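PDB 5O34: enoyl-CoA hydratase carB homologue from Streptomyces cattleya, which probably acts as a crotonase-family lyase in the biosynthesis of the carbapenem antibiotic thienamycin. Local coordinates for residues G166-R178 with M202-A214. Numbering follows the deposited sequence.
Sequences GSEQARLVMPEFR and MLLTCDEWPAERA
Glu208 OE1 is gripped twice by the guanidinium of Arg171, at 2.8 Å from NE and 2.9 Å from NH2. The grip is side-on: OE1 lies in the guanidinium plane, NE meets it nearly along its C-O bond, and the carboxylate is turned 65° out of that plane. Arg171 reaches it by a bend at chi3 (76°), whereas Glu208 runs extended beyond CG. The other oxygen, OE2, has a weak hydrogen bond to Tyr149, and CG of Glu208 rests on Val173 CG2. Beside this salt bridge, Leu172 and Trp209 form an antiparallel hydrogen-bonded pair, with Trp209 N 2.7 Å from Leu172 O and Leu172 N 3.1 Å from Trp209 O. Leu172 CB packs on Trp209 CB, its CD2 lies 3.8 Å from Ala214 CB, and Met202 CE sits near the Leu172 carbonyl. Met202 CG lies over one face of the Trp209 indole and Arg213 NE over the opposite face, both toward its rim, while Trp209 NE1 is hydrogen-bonded to Asp217 OD2. Ala211 CB nestles against Ser167 O, 3.5 Å away, in the type I turn from Ser167 to Ala170. Where the helix 196-205 ends, Cys206 takes positive phi and directs its side chain at the other segment: SG is 3.8 Å from Pro175 CA, and CB lies over one face of the Arg178 guanidinium. Phe177 CE1 packs on Leu203 CB, with Leu204 CD2 at the ring edge, 4.0 Å from CE1. The short, weakly bonded strand 209-210 is an outer strand, within this chain, of a small three-stranded sheet in this crotonase-like fold, with 171-173 in the middle and 149-151 beyond it. Helices 152-158 and 184-194 pack against Met174, and Tyr243 of a second subunit packs on Phe177, Arg178 and Cys206.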
loop_
_atom_site.group_PDB
_atom_site.type_symbol
_atom_site.label_atom_id
_atom_site.label_comp_id
_atom_site.label_asym_id
_atom_site.label_seq_id
_atom_site.Cartn_x
_atom_site.Cartn_y
_atom_site.Cartn_z
ATOM N N GLY A 166 -1.530 20.489 -0.952
ATOM C CA GLY A 166 -1.635 21.012 -2.300
ATOM C C GLY A 166 -2.694 22.079 -2.458
ATOM O O GLY A 166 -3.739 22.030 -1.802
ATOM N N SER A 167 -2.418 23.060 -3.326
ATOM C CA SER A 167 -3.396 24.078 -3.691
ATOM C C SER A 167 -4.205 23.415 -4.816
ATOM O O SER A 167 -3.738 22.422 -5.387
ATOM C CB SER A 167 -2.709 25.340 -4.206
ATOM O OG SER A 167 -2.225 25.197 -5.534
ATOM N N GLU A 168 -5.378 23.950 -5.170
ATOM C CA GLU A 168 -6.123 23.317 -6.259
ATOM C C GLU A 168 -5.463 23.573 -7.650
ATOM O O GLU A 168 -5.922 23.027 -8.656
ATOM C CB GLU A 168 -7.611 23.665 -6.203
ATOM C CG GLU A 168 -8.365 22.712 -5.276
ATOM C CD GLU A 168 -9.176 23.331 -4.147
ATOM O OE1 GLU A 168 -9.291 22.687 -3.078
ATOM O OE2 GLU A 168 -9.729 24.438 -4.339
ATOM N N GLN A 169 -4.316 24.287 -7.659
ATOM C CA GLN A 169 -3.476 24.564 -8.832
ATOM C C GLN A 169 -2.352 23.513 -8.930
ATOM O O GLN A 169 -1.639 23.460 -9.943
ATOM C CB GLN A 169 -2.854 25.984 -8.747
ATOM C CG GLN A 169 -3.843 27.145 -8.913
ATOM C CD GLN A 169 -4.557 27.145 -10.248
ATOM O OE1 GLN A 169 -5.700 26.687 -10.367
ATOM N NE2 GLN A 169 -3.908 27.682 -11.278
ATOM N N ALA A 170 -2.187 22.693 -7.866
ATOM C CA ALA A 170 -1.165 21.647 -7.808
ATOM C C ALA A 170 -1.437 20.576 -8.857
ATOM O O ALA A 170 -2.569 20.113 -9.001
ATOM C CB ALA A 170 -1.094 21.033 -6.414
ATOM N N ARG A 171 -0.406 20.258 -9.647
ATOM C CA ARG A 171 -0.455 19.244 -10.697
ATOM C C ARG A 171 0.775 18.341 -10.537
ATOM O O ARG A 171 1.899 18.831 -10.466
ATOM C CB ARG A 171 -0.597 19.884 -12.094
ATOM C CG ARG A 171 -1.983 20.511 -12.283
ATOM C CD ARG A 171 -2.222 21.159 -13.635
ATOM N NE ARG A 171 -2.456 20.167 -14.688
ATOM C CZ ARG A 171 -3.630 19.596 -14.955
ATOM N NH1 ARG A 171 -4.706 19.899 -14.236
ATOM N NH2 ARG A 171 -3.734 18.706 -15.934
ATOM N N LEU A 172 0.544 17.030 -10.360
ATOM C CA LEU A 172 1.602 16.042 -10.087
ATOM C C LEU A 172 1.903 15.177 -11.321
ATOM O O LEU A 172 0.967 14.698 -11.959
ATOM C CB LEU A 172 1.167 15.188 -8.877
ATOM C CG LEU A 172 1.409 15.742 -7.444
ATOM C CD1 LEU A 172 0.902 17.162 -7.231
ATOM C CD2 LEU A 172 0.746 14.884 -6.425
ATOM N N VAL A 173 3.199 15.028 -11.695
ATOM C CA VAL A 173 3.612 14.282 -12.881
ATOM C C VAL A 173 4.903 13.524 -12.606
ATOM O O VAL A 173 5.815 14.013 -11.942
ATOM C CB VAL A 173 3.786 15.191 -14.157
ATOM C CG1 VAL A 173 3.388 14.465 -15.442
ATOM C CG2 VAL A 173 3.043 16.524 -14.038
ATOM N N MET A 174 4.975 12.324 -13.212
ATOM C CA MET A 174 6.155 11.476 -13.238
ATOM C C MET A 174 6.385 11.169 -14.736
ATOM O O MET A 174 6.095 10.057 -15.154
ATOM C CB MET A 174 5.972 10.170 -12.427
ATOM C CG MET A 174 6.446 10.267 -11.005
ATOM S SD MET A 174 8.136 10.780 -10.771
ATOM C CE MET A 174 8.127 10.663 -9.210
ATOM N N PRO A 175 6.773 12.179 -15.579
ATOM C CA PRO A 175 6.985 11.918 -17.022
ATOM C C PRO A 175 8.334 11.292 -17.470
ATOM O O PRO A 175 8.593 11.260 -18.675
ATOM C CB PRO A 175 6.800 13.310 -17.637
ATOM C CG PRO A 175 7.357 14.224 -16.618
ATOM C CD PRO A 175 7.149 13.578 -15.246
ATOM N N GLU A 176 9.185 10.832 -16.532
ATOM C CA GLU A 176 10.497 10.209 -16.796
ATOM C C GLU A 176 10.587 9.368 -18.083
ATOM O O GLU A 176 11.534 9.553 -18.856
ATOM C CB GLU A 176 10.968 9.368 -15.599
ATOM C CG GLU A 176 11.724 10.164 -14.554
ATOM C CD GLU A 176 10.896 10.924 -13.537
ATOM O OE1 GLU A 176 9.669 11.074 -13.744
ATOM O OE2 GLU A 176 11.487 11.387 -12.534
ATOM N N PHE A 177 9.590 8.489 -18.328
ATOM C CA PHE A 177 9.528 7.635 -19.524
ATOM C C PHE A 177 9.346 8.436 -20.817
ATOM O O PHE A 177 10.046 8.170 -21.794
ATOM C CB PHE A 177 8.452 6.539 -19.397
ATOM C CG PHE A 177 8.743 5.423 -18.418
ATOM C CD1 PHE A 177 7.754 4.519 -18.060
ATOM C CD2 PHE A 177 10.012 5.266 -17.867
ATOM C CE1 PHE A 177 8.022 3.485 -17.164
ATOM C CE2 PHE A 177 10.281 4.227 -16.975
ATOM C CZ PHE A 177 9.286 3.344 -16.630
ATOM N N ARG A 178 8.425 9.422 -20.814
ATOM C CA ARG A 178 8.185 10.310 -21.959
ATOM C C ARG A 178 9.482 11.076 -22.298
ATOM O O ARG A 178 9.852 11.174 -23.465
ATOM C CB ARG A 178 7.016 11.280 -21.669
ATOM C CG ARG A 178 6.717 12.257 -22.816
ATOM C CD ARG A 178 5.270 12.715 -22.869
ATOM N NE ARG A 178 4.906 13.507 -21.698
ATOM C CZ ARG A 178 3.737 13.432 -21.069
ATOM N NH1 ARG A 178 2.794 12.599 -21.506
ATOM N NH2 ARG A 178 3.498 14.181 -20.004
ATOM N N MET A 202 0.718 6.237 -13.239
ATOM C CA MET A 202 1.536 7.442 -13.394
ATOM C C MET A 202 2.756 7.258 -14.288
ATOM O O MET A 202 2.960 8.073 -15.185
ATOM C CB MET A 202 1.946 8.014 -12.038
ATOM C CG MET A 202 0.837 8.730 -11.347
ATOM S SD MET A 202 1.436 9.683 -9.953
ATOM C CE MET A 202 1.821 11.272 -10.770
ATOM N N LEU A 203 3.559 6.204 -14.054
ATOM C CA LEU A 203 4.771 5.930 -14.841
ATOM C C LEU A 203 4.486 5.608 -16.293
ATOM O O LEU A 203 5.200 6.092 -17.171
ATOM C CB LEU A 203 5.626 4.776 -14.244
ATOM C CG LEU A 203 6.330 4.914 -12.868
ATOM C CD1 LEU A 203 7.655 4.168 -12.867
ATOM C CD2 LEU A 203 6.558 6.361 -12.453
ATOM N N LEU A 204 3.449 4.793 -16.552
ATOM C CA LEU A 204 3.126 4.309 -17.895
ATOM C C LEU A 204 2.311 5.258 -18.761
ATOM O O LEU A 204 2.440 5.182 -19.987
ATOM C CB LEU A 204 2.448 2.931 -17.834
ATOM C CG LEU A 204 3.246 1.800 -17.175
ATOM C CD1 LEU A 204 2.405 0.546 -17.074
ATOM C CD2 LEU A 204 4.583 1.538 -17.874
ATOM N N THR A 205 1.477 6.125 -18.171
ATOM C CA THR A 205 0.673 7.070 -18.964
ATOM C C THR A 205 1.362 8.444 -19.071
ATOM O O THR A 205 1.085 9.205 -20.011
ATOM C CB THR A 205 -0.739 7.278 -18.365
ATOM O OG1 THR A 205 -0.634 7.963 -17.115
ATOM C CG2 THR A 205 -1.546 5.983 -18.233
ATOM N N CYS A 206 2.192 8.783 -18.054
ATOM C CA CYS A 206 2.876 10.069 -17.871
ATOM C C CYS A 206 1.892 11.248 -17.807
ATOM O O CYS A 206 2.282 12.397 -17.994
ATOM C CB CYS A 206 3.979 10.284 -18.901
ATOM S SG CYS A 206 5.298 9.052 -18.814
ATOM N N ASP A 207 0.622 10.941 -17.478
ATOM C CA ASP A 207 -0.472 11.890 -17.309
ATOM C C ASP A 207 -0.279 12.690 -16.039
ATOM O O ASP A 207 0.401 12.248 -15.105
ATOM C CB ASP A 207 -1.824 11.151 -17.230
ATOM C CG ASP A 207 -2.366 10.598 -18.543
ATOM O OD1 ASP A 207 -1.675 10.744 -19.593
ATOM O OD2 ASP A 207 -3.483 10.022 -18.528
ATOM N N GLU A 208 -0.902 13.867 -16.004
ATOM C CA GLU A 208 -0.856 14.773 -14.870
ATOM C C GLU A 208 -1.960 14.403 -13.905
ATOM O O GLU A 208 -3.034 13.968 -14.317
ATOM C CB GLU A 208 -0.989 16.235 -15.326
ATOM C CG GLU A 208 0.090 16.659 -16.321
ATOM C CD GLU A 208 0.072 18.102 -16.812
ATOM O OE1 GLU A 208 -0.910 18.826 -16.531
ATOM O OE2 GLU A 208 1.037 18.503 -17.502
ATOM N N TRP A 209 -1.675 14.542 -12.620
ATOM C CA TRP A 209 -2.610 14.249 -11.564
ATOM C C TRP A 209 -3.085 15.549 -10.948
ATOM O O TRP A 209 -2.380 16.109 -10.105
ATOM C CB TRP A 209 -1.977 13.317 -10.519
ATOM C CG TRP A 209 -2.505 11.917 -10.554
ATOM C CD1 TRP A 209 -3.251 11.309 -9.597
ATOM C CD2 TRP A 209 -2.323 10.952 -11.599
ATOM N NE1 TRP A 209 -3.579 10.036 -9.991
ATOM C CE2 TRP A 209 -3.000 9.779 -11.205
ATOM C CE3 TRP A 209 -1.637 10.955 -12.825
ATOM C CZ2 TRP A 209 -3.016 8.621 -11.990
ATOM C CZ3 TRP A 209 -1.664 9.809 -13.608
ATOM C CH2 TRP A 209 -2.340 8.657 -13.184
ATOM N N PRO A 210 -4.277 16.049 -11.359
ATOM C CA PRO A 210 -4.820 17.264 -10.718
ATOM C C PRO A 210 -5.064 17.041 -9.228
ATOM O O PRO A 210 -5.158 15.895 -8.769
ATOM C CB PRO A 210 -6.123 17.554 -11.483
ATOM C CG PRO A 210 -6.412 16.348 -12.277
ATOM C CD PRO A 210 -5.199 15.485 -12.372
ATOM N N ALA A 211 -5.110 18.155 -8.471
ATOM C CA ALA A 211 -5.195 18.192 -7.005
ATOM C C ALA A 211 -6.223 17.248 -6.367
ATOM O O ALA A 211 -5.865 16.545 -5.411
ATOM C CB ALA A 211 -5.426 19.616 -6.528
ATOM N N GLU A 212 -7.467 17.209 -6.900
ATOM C CA GLU A 212 -8.611 16.406 -6.397
ATOM C C GLU A 212 -8.398 14.903 -6.549
ATOM O O GLU A 212 -8.622 14.144 -5.600
ATOM C CB GLU A 212 -9.941 16.876 -7.038
ATOM C CG GLU A 212 -10.403 18.261 -6.578
ATOM C CD GLU A 212 -10.336 18.556 -5.085
ATOM O OE1 GLU A 212 -10.897 17.765 -4.288
ATOM O OE2 GLU A 212 -9.728 19.586 -4.711
ATOM N N ARG A 213 -7.863 14.507 -7.711
ATOM C CA ARG A 213 -7.441 13.155 -8.057
ATOM C C ARG A 213 -6.210 12.738 -7.196
ATOM O O ARG A 213 -6.194 11.618 -6.660
ATOM C CB ARG A 213 -7.095 13.103 -9.545
ATOM C CG ARG A 213 -6.593 11.748 -9.987
ATOM C CD ARG A 213 -7.154 11.325 -11.297
ATOM N NE ARG A 213 -6.069 11.090 -12.247
ATOM C CZ ARG A 213 -6.064 11.553 -13.496
ATOM N NH1 ARG A 213 -7.089 12.265 -13.958
ATOM N NH2 ARG A 213 -5.033 11.301 -14.296
ATOM N N ALA A 214 -5.189 13.639 -7.062
ATOM C CA ALA A 214 -3.992 13.382 -6.235
ATOM C C ALA A 214 -4.325 13.121 -4.773
ATOM O O ALA A 214 -3.722 12.242 -4.149
ATOM C CB ALA A 214 -2.998 14.524 -6.351
#